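Local coordinates for protein CRISPR-associated endonuclease Cas1 (Thermotoga maritima, PDB 4XTK) that probably acts as a metal-dependent double-stranded DNA endonuclease in CRISPR adaptive immunity, working as a homodimer that joins a Cas2 dimer, at residues P185-F188 / A189-L192; N252-Q255 / I256-H260. All blocks are in the same frame, centred on the assembly; numbering follows the deposited sequence.

Interaction 1: P185-F188 / A189-L192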
loop_
_atom_site.group_PDB
_atom_site.type_symbol
_atom_site.label_atom_id
_atom_site.label_comp_id
_atom_site.label_asym_id
_atom_site.label_seq_id
_atom_site.Cartn_x
_atom_site.Cartn_y
_atom_site.Cartn_z
ATOM N N PRO E 185 8.795 17.924 -29.655
ATOM C CA PRO E 185 8.166 18.277 -30.931
ATOM C C PRO E 185 7.349 17.118 -31.473
ATOM O O PRO E 185 7.608 15.962 -31.123
ATOM C CB PRO E 185 9.357 18.572 -31.854
ATOM C CG PRO E 185 10.494 18.842 -30.947
ATOM C CD PRO E 185 10.262 17.994 -29.728
ATOM N N LYS E 186 6.402 17.416 -32.350
ATOM C CA LYS E 186 5.542 16.375 -32.868
ATOM C C LYS E 186 6.176 15.816 -34.133
ATOM O O LYS E 186 6.206 16.466 -35.178
ATOM C CB LYS E 186 4.138 16.939 -33.120
ATOM C CG LYS E 186 3.312 16.266 -34.200
ATOM C CD LYS E 186 1.936 16.910 -34.255
ATOM C CE LYS E 186 1.268 16.729 -35.604
ATOM N NZ LYS E 186 -0.074 17.379 -35.630
ATOM N N ASN E 187 6.698 14.600 -34.010
ATOM C CA ASN E 187 7.270 13.880 -35.138
ATOM C C ASN E 187 7.366 12.402 -34.801
ATOM O O ASN E 187 7.039 11.992 -33.685
ATOM C CB ASN E 187 8.644 14.437 -35.533
ATOM C CG ASN E 187 9.663 14.372 -34.410
ATOM O OD1 ASN E 187 9.508 13.629 -33.440
ATOM N ND2 ASN E 187 10.741 15.130 -34.562
ATOM N N PHE E 188 7.830 11.605 -35.755
ATOM C CA PHE E 188 7.834 10.158 -35.584
ATOM C C PHE E 188 8.687 9.724 -34.393
ATOM O O PHE E 188 8.209 9.013 -33.511
ATOM C CB PHE E 188 8.330 9.475 -36.858
ATOM C CG PHE E 188 7.430 9.675 -38.041
ATOM C CD1 PHE E 188 6.060 9.779 -37.876
ATOM C CD2 PHE E 188 7.954 9.754 -39.319
ATOM C CE1 PHE E 188 5.228 9.956 -38.963
ATOM C CE2 PHE E 188 7.129 9.936 -40.413
ATOM C CZ PHE E 188 5.764 10.035 -40.233
ATOM N N ALA E 189 9.937 10.174 -34.370
ATOM C CA ALA E 189 10.908 9.720 -33.382
ATOM C C ALA E 189 10.478 10.018 -31.946
ATOM O O ALA E 189 10.591 9.158 -31.076
ATOM C CB ALA E 189 12.268 10.339 -33.662
ATOM N N ASN E 190 9.981 11.225 -31.693
ATOM C CA ASN E 190 9.565 11.574 -30.342
ATOM C C ASN E 190 8.292 10.843 -29.912
ATOM O O ASN E 190 8.071 10.620 -28.719
ATOM C CB ASN E 190 9.382 13.086 -30.202
ATOM C CG ASN E 190 10.706 13.822 -30.141
ATOM O OD1 ASN E 190 11.459 13.678 -29.180
ATOM N ND2 ASN E 190 10.989 14.629 -31.155
ATOM N N THR E 191 7.462 10.461 -30.874
ATOM C CA THR E 191 6.298 9.637 -30.572
ATOM C C THR E 191 6.744 8.270 -30.064
ATOM O O THR E 191 6.140 7.703 -29.152
ATOM C CB THR E 191 5.399 9.453 -31.802
ATOM O OG1 THR E 191 4.902 10.728 -32.220
ATOM C CG2 THR E 191 4.226 8.535 -31.478
ATOM N N LEU E 192 7.812 7.750 -30.661
ATOM C CA LEU E 192 8.368 6.467 -30.261
ATOM C C LEU E 192 9.080 6.547 -28.913
ATOM O O LEU E 192 8.817 5.738 -28.019
ATOM C CB LEU E 192 9.327 5.948 -31.332
ATOM C CG LEU E 192 8.653 5.459 -32.611
ATOM C CD1 LEU E 192 9.696 5.191 -33.672
ATOM C CD2 LEU E 192 7.823 4.208 -32.345
#
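Asn-187 OD1 meets Asn-190 twice, and so takes two of the five hydrogen bonds at the start of helix 188-208. The backbone N of Asn-190 lies 3.0 Å from OD1 of Asn-187 and gives a fairly straight bond (N-H...O 161°), while Asn-190 ND2 lies 2.9 Å from the same OD1 along a more bent path. The two donors approach from opposite faces of the carbonyl, and the planes of the two amides run nearly parallel. Asn-187 can fold its amide over the first turn in this way because its CG sits between its own N and carbonyl carbon, chi1 59°.

The arrangement is a helix N-cap: Asn-187 stands just before the first turn, and its carboxamide oxygen takes the N-H three residues on, a group with no earlier helical carbonyl to bind. Asn-190 is itself held from outside, since its OD1 accepts from Arg-180 NH1.

Asn-187 contributes its backbone as well. Its O accepts from Thr-191 N and, at 2.9 Å, from Thr-191 OG1; the hydroxyl stands above the carbonyl plane, on the face opposite to Thr-191 N. One residue further along, Leu-192 N donates to Phe-188 O, the regular helical bond.

Van der Waals contact is slighter. The Pro-185 ring brings CD within 3.7 Å of Asn-190 ND2, and Pro-185 O rests against Asn-190 CB. The Phe-188 ring meets the rings of Phe-175 and Phe-261, whereas Ala-189 and Leu-192 pack on Phe-247 of helix 230-252.

Interaction 2: N252-Q255 / I256-H260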
loop_
_atom_site.group_PDB
_atom_site.type_symbol
_atom_site.label_atom_id
_atom_site.label_comp_id
_atom_site.label_asym_id
_atom_site.label_seq_id
_atom_site.Cartn_x
_atom_site.Cartn_y
_atom_site.Cartn_z
ATOM N N ASN E 252 15.460 1.803 -38.212
ATOM C CA ASN E 252 16.480 1.497 -39.207
ATOM C C ASN E 252 16.196 0.202 -39.966
ATOM O O ASN E 252 16.684 0.021 -41.081
ATOM C CB ASN E 252 17.868 1.421 -38.558
ATOM C CG ASN E 252 18.498 2.792 -38.346
ATOM O OD1 ASN E 252 18.077 3.787 -38.942
ATOM N ND2 ASN E 252 19.525 2.845 -37.507
ATOM N N THR E 253 15.426 -0.709 -39.375
ATOM C CA THR E 253 15.055 -1.928 -40.097
ATOM C C THR E 253 13.686 -1.776 -40.745
ATOM O O THR E 253 13.180 -2.706 -41.368
ATOM C CB THR E 253 15.043 -3.175 -39.188
ATOM O OG1 THR E 253 14.055 -3.027 -38.161
ATOM C CG2 THR E 253 16.415 -3.409 -38.570
ATOM N N ARG E 254 13.096 -0.596 -40.573
ATOM C CA ARG E 254 11.781 -0.272 -41.117
ATOM C C ARG E 254 10.688 -1.194 -40.571
ATOM O O ARG E 254 9.631 -1.343 -41.180
ATOM C CB ARG E 254 11.805 -0.337 -42.645
ATOM C CG ARG E 254 12.611 0.764 -43.310
ATOM C CD ARG E 254 11.735 1.945 -43.656
ATOM N NE ARG E 254 10.701 1.569 -44.614
ATOM C CZ ARG E 254 9.807 2.412 -45.115
ATOM N NH1 ARG E 254 9.823 3.688 -44.757
ATOM N NH2 ARG E 254 8.899 1.979 -45.975
ATOM N N GLN E 255 10.935 -1.801 -39.415
ATOM C CA GLN E 255 9.884 -2.539 -38.728
ATOM C C GLN E 255 8.835 -1.547 -38.294
ATOM O O GLN E 255 7.637 -1.812 -38.355
ATOM C CB GLN E 255 10.419 -3.296 -37.523
ATOM C CG GLN E 255 11.189 -4.549 -37.857
ATOM C CD GLN E 255 11.565 -5.313 -36.608
ATOM O OE1 GLN E 255 12.709 -5.262 -36.159
ATOM N NE2 GLN E 255 10.596 -6.020 -36.031
ATOM N N ILE E 256 9.318 -0.397 -37.838
ATOM C CA ILE E 256 8.483 0.762 -37.598
ATOM C C ILE E 256 8.759 1.784 -38.699
ATOM O O ILE E 256 9.909 2.156 -38.935
ATOM C CB ILE E 256 8.754 1.392 -36.218
ATOM C CG1 ILE E 256 8.264 0.475 -35.091
ATOM C CG2 ILE E 256 8.097 2.763 -36.116
ATOM C CD1 ILE E 256 6.752 0.405 -34.950
ATOM N N ASN E 257 7.709 2.213 -39.388
ATOM C CA ASN E 257 7.831 3.292 -40.356
ATOM C C ASN E 257 6.565 4.135 -40.416
ATOM O O ASN E 257 5.670 3.992 -39.580
ATOM C CB ASN E 257 8.172 2.752 -41.746
ATOM C CG ASN E 257 7.198 1.695 -42.218
ATOM O OD1 ASN E 257 6.012 1.963 -42.407
ATOM N ND2 ASN E 257 7.699 0.484 -42.425
ATOM N N GLU E 258 6.501 5.008 -41.418
ATOM C CA GLU E 258 5.443 6.008 -41.520
ATOM C C GLU E 258 4.038 5.408 -41.621
ATOM O O GLU E 258 3.048 6.095 -41.370
ATOM C CB GLU E 258 5.696 6.927 -42.721
ATOM C CG GLU E 258 5.839 6.206 -44.061
ATOM C CD GLU E 258 7.224 5.620 -44.277
ATOM O OE1 GLU E 258 8.085 5.760 -43.380
ATOM O OE2 GLU E 258 7.446 5.012 -45.346
ATOM N N LYS E 259 3.945 4.133 -41.977
ATOM C CA LYS E 259 2.639 3.491 -42.086
ATOM C C LYS E 259 2.024 3.225 -40.713
ATOM O O LYS E 259 0.842 2.894 -40.608
ATOM C CB LYS E 259 2.748 2.190 -42.888
ATOM C CG LYS E 259 3.035 0.944 -42.068
ATOM C CD LYS E 259 3.296 -0.242 -42.987
ATOM C CE LYS E 259 3.446 -1.535 -42.206
ATOM N NZ LYS E 259 3.976 -2.633 -43.058
ATOM N N HIS E 260 2.829 3.382 -39.665
ATOM C CA HIS E 260 2.407 3.075 -38.302
ATOM C C HIS E 260 1.905 4.278 -37.490
ATOM O O HIS E 260 1.659 4.152 -36.287
ATOM C CB HIS E 260 3.551 2.393 -37.552
ATOM C CG HIS E 260 3.935 1.068 -38.130
ATOM N ND1 HIS E 260 5.060 0.893 -38.908
ATOM C CD2 HIS E 260 3.327 -0.139 -38.069
ATOM C CE1 HIS E 260 5.136 -0.370 -39.288
ATOM N NE2 HIS E 260 4.097 -1.017 -38.793
#
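The guanidinium of Arg-254 has Asn-257 on one face and Glu-258 at its edge. Asn-257 CB sits 3.5 Å above the plane, toward the rim, and the amide beyond it is stacked on the guanidinium with 27° between the planes. Near the plane, Arg-254 NH1 forms a salt bridge to Glu-258 OE2, 2.8 Å away, using the syn lone pair of that oxygen; the carboxylate is turned 47° from the guanidinium. Bends at chi2 and chi3 fold the arginine chain back over the turn to make both contacts. Arg-174 binds OE1 of the same carboxylate, which two arginines would be expected to keep ionised.

The imidazole of His-260 is covered on both faces: Lys-259 CG lies 3.7 Å above the ring centre, and Ile-256 CD1 lies over the opposite face, toward the rim. At the edge, in the ring plane, ND1 is joined to Asn-257 N by an almost straight hydrogen bond of 3.0 Å. Gln-255 O approaches CE1 obliquely.

Asn-257 ties these groups together. Its ND2 gives a weak bond to Arg-254 O, and its OD1 accepts from Lys-259 N at 3.0 Å through an in-plane lone pair. That second bond makes an Asx turn, leading into the 3-10 segment 258-260.

Arg-254, with its positive phi, is the first residue to leave the helical conformation after helix 230-252. Gln-255 and Ile-256 pack on Leu-277 of helix 272-287, Ile-256 also touches Leu-250, and His-260, just before strand 261-262, bonds through its backbone to Asn-271.

Overall arrangement
Interactions 1 and 2 stand at the start of one helix and just past the end of another, and the two helices pack together: the first caps helix 188-208, the second turns the chain after helix 230-252. Their centres are about 13 Å apart, and they meet directly through packing, with Leu-192 CD1 3.8 Å from Ile-256 CG2 and Phe-188 CZ 4.0 Å from Glu-258 CB. Phe-175 bridges them further by touching both Phe-188 and Glu-258. Both lie on the same side of the chain's centre and away from the probable manganese ligands Glu-155, His-221 and Glu-236, so they belong to the packing of the helical part of Cas1, not to its metal site.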